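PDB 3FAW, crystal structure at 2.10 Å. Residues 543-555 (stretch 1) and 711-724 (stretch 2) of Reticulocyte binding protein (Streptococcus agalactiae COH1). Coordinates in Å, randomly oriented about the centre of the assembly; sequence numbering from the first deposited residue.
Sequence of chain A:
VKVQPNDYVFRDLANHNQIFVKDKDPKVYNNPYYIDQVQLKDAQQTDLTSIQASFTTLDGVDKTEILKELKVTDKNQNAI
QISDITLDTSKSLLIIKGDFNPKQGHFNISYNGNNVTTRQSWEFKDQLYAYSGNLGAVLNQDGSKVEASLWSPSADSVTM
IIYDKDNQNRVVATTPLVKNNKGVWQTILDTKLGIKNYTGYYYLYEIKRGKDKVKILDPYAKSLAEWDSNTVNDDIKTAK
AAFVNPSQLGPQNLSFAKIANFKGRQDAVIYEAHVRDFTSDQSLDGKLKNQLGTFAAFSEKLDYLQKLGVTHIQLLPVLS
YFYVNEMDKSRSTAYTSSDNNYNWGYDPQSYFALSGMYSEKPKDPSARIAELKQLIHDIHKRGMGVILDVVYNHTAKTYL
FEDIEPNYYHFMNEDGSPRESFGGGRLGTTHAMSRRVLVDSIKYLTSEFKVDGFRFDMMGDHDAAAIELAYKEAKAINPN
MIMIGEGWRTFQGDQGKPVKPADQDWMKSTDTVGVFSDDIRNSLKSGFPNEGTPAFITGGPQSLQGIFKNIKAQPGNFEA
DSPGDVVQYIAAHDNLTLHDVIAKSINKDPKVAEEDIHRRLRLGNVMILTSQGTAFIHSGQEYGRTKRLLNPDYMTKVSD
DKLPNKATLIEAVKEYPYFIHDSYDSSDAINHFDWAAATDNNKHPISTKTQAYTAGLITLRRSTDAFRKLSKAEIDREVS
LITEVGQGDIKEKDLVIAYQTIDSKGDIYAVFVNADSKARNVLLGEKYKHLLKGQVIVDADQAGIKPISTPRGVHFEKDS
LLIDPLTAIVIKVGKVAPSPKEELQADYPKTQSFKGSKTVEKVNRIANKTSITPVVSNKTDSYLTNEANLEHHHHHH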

# COMPACT_ATOMS: atom_id res chain seq x y z
N SER A 543 -23.34 18.67 5.49
CA SER A 543 -22.96 19.96 6.07
C SER A 543 -21.87 20.60 5.20
O SER A 543 -20.83 19.99 4.95
CB SER A 543 -22.44 19.77 7.50
OG SER A 543 -22.04 21.01 8.07
N LEU A 544 -22.13 21.81 4.72
CA LEU A 544 -21.23 22.47 3.77
C LEU A 544 -19.93 22.93 4.41
O LEU A 544 -18.92 23.06 3.72
CB LEU A 544 -21.93 23.65 3.09
CG LEU A 544 -23.24 23.33 2.35
CD1 LEU A 544 -23.75 24.57 1.66
CD2 LEU A 544 -23.06 22.18 1.36
N GLN A 545 -19.95 23.20 5.71
CA GLN A 545 -18.73 23.60 6.42
C GLN A 545 -17.73 22.44 6.43
O GLN A 545 -16.54 22.63 6.17
CB GLN A 545 -19.06 24.05 7.85
CG GLN A 545 -17.97 24.89 8.51
CD GLN A 545 -17.69 26.21 7.78
OE1 GLN A 545 -16.44 26.65 7.84
NE2 GLN A 545 -18.58 26.80 7.18
N GLY A 546 -18.22 21.24 6.72
CA GLY A 546 -17.41 20.02 6.69
C GLY A 546 -16.85 19.72 5.32
O GLY A 546 -15.68 19.37 5.19
N ILE A 547 -17.69 19.86 4.29
CA ILE A 547 -17.27 19.72 2.89
C ILE A 547 -16.20 20.77 2.57
O ILE A 547 -15.15 20.44 2.01
CB ILE A 547 -18.46 19.89 1.89
CG1 ILE A 547 -19.54 18.83 2.11
CG2 ILE A 547 -17.98 19.80 0.43
CD1 ILE A 547 -19.11 17.43 1.75
N PHE A 548 -16.46 22.02 2.95
CA PHE A 548 -15.54 23.12 2.69
C PHE A 548 -14.19 22.90 3.36
O PHE A 548 -13.15 23.09 2.74
CB PHE A 548 -16.14 24.46 3.16
CG PHE A 548 -15.22 25.64 2.96
CD1 PHE A 548 -14.75 25.95 1.69
CD2 PHE A 548 -14.82 26.42 4.03
CE1 PHE A 548 -13.90 27.03 1.49
CE2 PHE A 548 -13.97 27.51 3.84
CZ PHE A 548 -13.51 27.81 2.57
N LYS A 549 -14.21 22.49 4.62
CA LYS A 549 -12.98 22.16 5.35
C LYS A 549 -12.21 21.00 4.71
O LYS A 549 -10.98 21.02 4.67
CB LYS A 549 -13.29 21.88 6.83
CG LYS A 549 -13.62 23.15 7.61
CD LYS A 549 -14.35 22.86 8.91
CE LYS A 549 -14.58 24.16 9.70
NZ LYS A 549 -15.54 23.97 10.83
N ASN A 550 -12.93 19.99 4.21
CA ASN A 550 -12.29 18.91 3.44
C ASN A 550 -11.60 19.44 2.18
O ASN A 550 -10.45 19.11 1.91
CB ASN A 550 -13.29 17.81 3.07
CG ASN A 550 -13.42 16.74 4.15
OD1 ASN A 550 -14.52 16.41 4.59
ND2 ASN A 550 -12.29 16.19 4.58
N ILE A 551 -12.30 20.30 1.44
CA ILE A 551 -11.73 20.99 0.27
C ILE A 551 -10.44 21.75 0.61
O ILE A 551 -9.55 21.85 -0.23
CB ILE A 551 -12.76 21.95 -0.39
CG1 ILE A 551 -13.92 21.16 -1.00
CG2 ILE A 551 -12.11 22.79 -1.48
CD1 ILE A 551 -15.13 22.01 -1.30
N LYS A 552 -10.35 22.28 1.83
CA LYS A 552 -9.13 22.94 2.34
C LYS A 552 -8.06 21.98 2.90
O LYS A 552 -7.03 22.42 3.41
CB LYS A 552 -9.48 23.98 3.42
CG LYS A 552 -10.19 25.22 2.91
CD LYS A 552 -10.19 26.36 3.92
CE LYS A 552 -10.98 26.04 5.18
NZ LYS A 552 -10.92 27.16 6.17
N ALA A 553 -8.31 20.67 2.79
CA ALA A 553 -7.43 19.63 3.34
C ALA A 553 -7.43 19.67 4.87
O ALA A 553 -6.39 19.52 5.51
CB ALA A 553 -5.99 19.78 2.80
N GLN A 554 -8.62 19.86 5.44
CA GLN A 554 -8.81 19.86 6.88
C GLN A 554 -9.94 18.89 7.24
O GLN A 554 -11.03 19.32 7.62
CB GLN A 554 -9.11 21.27 7.37
CG GLN A 554 -7.96 22.24 7.11
CD GLN A 554 -8.34 23.69 7.32
OE1 GLN A 554 -9.42 23.92 8.05
NE2 GLN A 554 -7.67 24.59 6.82
N PRO A 555 -9.69 17.58 7.10
CA PRO A 555 -10.70 16.57 7.43
C PRO A 555 -11.17 16.63 8.88
O PRO A 555 -10.41 17.02 9.76
CB PRO A 555 -9.98 15.24 7.15
CG PRO A 555 -8.53 15.57 7.18
CD PRO A 555 -8.44 16.95 6.62
N SER A 711 0.80 25.83 2.75
CA SER A 711 0.49 25.88 4.18
C SER A 711 -1.01 25.99 4.46
O SER A 711 -1.77 26.48 3.64
CB SER A 711 1.22 27.05 4.83
OG SER A 711 0.70 28.30 4.40
N LYS A 712 -1.39 25.52 5.65
CA LYS A 712 -2.73 25.74 6.19
C LYS A 712 -2.99 27.23 6.39
O LYS A 712 -4.09 27.72 6.16
CB LYS A 712 -2.90 24.99 7.52
CG LYS A 712 -4.14 25.37 8.32
CD LYS A 712 -4.46 24.34 9.39
CE LYS A 712 -5.35 24.90 10.48
NZ LYS A 712 -6.60 25.49 9.94
N ALA A 713 -1.95 27.94 6.83
CA ALA A 713 -2.03 29.38 7.09
C ALA A 713 -2.56 30.16 5.89
O ALA A 713 -3.48 30.97 6.02
CB ALA A 713 -0.67 29.92 7.52
N GLU A 714 -1.98 29.90 4.71
CA GLU A 714 -2.39 30.61 3.50
C GLU A 714 -3.68 30.05 2.90
O GLU A 714 -4.42 30.78 2.23
CB GLU A 714 -1.25 30.65 2.46
CG GLU A 714 -0.95 29.35 1.73
CD GLU A 714 0.36 29.41 0.94
OE1 GLU A 714 0.97 30.51 0.85
OE2 GLU A 714 0.78 28.37 0.40
N ILE A 715 -3.96 28.77 3.15
CA ILE A 715 -5.23 28.17 2.72
C ILE A 715 -6.43 28.84 3.40
O ILE A 715 -7.39 29.21 2.73
CB ILE A 715 -5.24 26.63 2.94
CG1 ILE A 715 -4.38 25.94 1.87
CG2 ILE A 715 -6.65 26.08 2.88
CD1 ILE A 715 -4.03 24.51 2.20
N ASP A 716 -6.37 29.01 4.72
CA ASP A 716 -7.45 29.67 5.46
C ASP A 716 -7.63 31.14 5.06
O ASP A 716 -8.74 31.68 5.13
CB ASP A 716 -7.23 29.59 6.97
CG ASP A 716 -7.46 28.19 7.53
OD1 ASP A 716 -8.23 27.42 6.93
OD2 ASP A 716 -6.88 27.87 8.58
N ARG A 717 -6.54 31.79 4.65
CA ARG A 717 -6.56 33.20 4.27
C ARG A 717 -6.92 33.45 2.81
O ARG A 717 -7.35 34.55 2.47
CB ARG A 717 -5.18 33.83 4.53
CG ARG A 717 -4.87 34.02 5.99
CD ARG A 717 -3.39 34.22 6.19
NE ARG A 717 -3.07 34.61 7.56
CZ ARG A 717 -1.85 34.55 8.09
NH1 ARG A 717 -0.82 34.11 7.38
NH2 ARG A 717 -1.67 34.93 9.36
N GLU A 718 -6.72 32.45 1.96
CA GLU A 718 -6.86 32.63 0.51
C GLU A 718 -7.92 31.75 -0.15
O GLU A 718 -8.26 31.98 -1.31
CB GLU A 718 -5.51 32.42 -0.18
CG GLU A 718 -4.44 33.42 0.27
CD GLU A 718 -3.02 32.97 -0.02
OE1 GLU A 718 -2.83 31.98 -0.77
OE2 GLU A 718 -2.08 33.61 0.50
N VAL A 719 -8.43 30.76 0.58
CA VAL A 719 -9.53 29.93 0.10
C VAL A 719 -10.76 30.20 0.97
O VAL A 719 -10.73 29.99 2.18
CB VAL A 719 -9.18 28.43 0.14
CG1 VAL A 719 -10.33 27.60 -0.44
CG2 VAL A 719 -7.89 28.17 -0.64
N SER A 720 -11.84 30.67 0.33
CA SER A 720 -13.04 31.13 1.03
C SER A 720 -14.32 30.47 0.51
O SER A 720 -14.38 30.00 -0.62
CB SER A 720 -13.14 32.66 0.95
OG SER A 720 -13.05 33.12 -0.39
N LEU A 721 -15.34 30.45 1.37
CA LEU A 721 -16.61 29.79 1.07
C LEU A 721 -17.62 30.79 0.52
O LEU A 721 -18.07 31.68 1.24
CB LEU A 721 -17.15 29.12 2.33
CG LEU A 721 -18.45 28.31 2.20
CD1 LEU A 721 -18.27 27.13 1.24
CD2 LEU A 721 -18.91 27.84 3.56
N ILE A 722 -17.99 30.63 -0.75
CA ILE A 722 -18.97 31.52 -1.38
C ILE A 722 -20.38 31.20 -0.86
O ILE A 722 -21.11 32.09 -0.44
CB ILE A 722 -18.94 31.40 -2.91
CG1 ILE A 722 -17.59 31.85 -3.46
CG2 ILE A 722 -20.07 32.23 -3.52
CD1 ILE A 722 -17.40 31.57 -4.94
N THR A 723 -20.73 29.92 -0.88
CA THR A 723 -22.02 29.47 -0.37
C THR A 723 -22.00 29.27 1.15
O THR A 723 -22.00 28.14 1.64
CB THR A 723 -22.45 28.14 -1.03
OG1 THR A 723 -21.44 27.15 -0.81
CG2 THR A 723 -22.66 28.33 -2.53
N GLU A 724 -21.98 30.38 1.89
CA GLU A 724 -22.14 30.32 3.34
C GLU A 724 -23.60 30.05 3.68
O GLU A 724 -24.49 30.38 2.89
CB GLU A 724 -21.68 31.62 4.01
CG GLU A 724 -20.19 31.88 3.85
CD GLU A 724 -19.70 33.01 4.74
OE1 GLU A 724 -20.46 33.98 4.95
OE2 GLU A 724 -18.55 32.93 5.22
O HOH W 1 -11.37 29.70 4.67
O HOH W 2 -9.12 26.24 9.40

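A single carboxylate in a packed interface can serve several partners at once, and Asp716 illustrates the principle well. Its OD1 accepts from two side chains of the facing stretch: Lys552 NZ lies 2.8 Å from Asp716 OD1 in a salt bridge, and Gln554 NE2 donates to the same Asp716 OD1 at 2.9 Å, with a nearly straight N-H...O angle of 169°. The second carboxylate oxygen is turned to its own helix, where Lys712 NZ forms a salt bridge with Asp716 OD2, also at 2.8 Å. Since Lys712 and Asp716 are four residues apart, one helical turn brings them together. The negative charge is thus shared between a lysine within its own helix and a lysine across the contact. Gln554 NE2 and Lys712 NZ come within 3.4 Å of each other, but both are donors and no bond joins them; each is bonded instead to Asp716, Gln554 NE2 to OD1 and Lys712 NZ to OD2.

Water extends this polar cluster. Water 1 accepts from Lys552 NZ at 3.0 Å and donates to Val719 O at 2.6 Å, so that a charged side chain is linked to a backbone carbonyl just past the end of the facing helix. Water 2 lies 2.7 Å from Gln554 OE1, placing solvent beside the amide oxygen while the amide nitrogen serves Asp716.

The backbone explains why these groups meet. Helix 544-551 runs antiparallel to the second stretch: Leu544 lies nearest Glu724, Phe548 nearest Leu721 and Lys552 nearest Ile715, with CA separations of 7.9, 6.9 and 6.5 Å. The spacing of four residues in the first stretch repeats one helical face. Just beyond that helix, Ala553 adopts positive phi in a Schellman motif, the chain turns, and Gln554 is directed toward the other stretch. The facing helix, 712-718, has its own start secured by a cap, Glu714 N donating to Ser711 OG at 3.1 Å.

Away from the charges, the contact becomes mainly a matter of packing. Lys552 contributes to both regimes: its CB packs 3.6 Å from Ile715 CG2, while its amine reaches Asp716. Phe548, with chi1 near 178°, is the aromatic center of the packing. Leu721 CB sits over one face of its ring, 3.7 Å from the centroid and only 4° off the normal, a CH-pi contact in which an aliphatic C-H meets the ring's electron cloud, largely through dispersion. Leu721 CD1 also packs 3.7 Å from Phe548 CD1, and Val719 CG1 lies 4.1 Å from Phe548 CE1. Val719 O approaches the ring edge, 3.6 Å from Phe548 CZ, where the ring hydrogens carry slight positive charge.

Farther along, Gln545 NE2 touches Leu721 CD2 at 3.8 Å, and Leu544 CD1 approaches Thr723 O at 4.0 Å. Together the two stretches bury 536 Å², a modest area in which polar bonds at one end complement packing, largely by apolar side chains, along the rest.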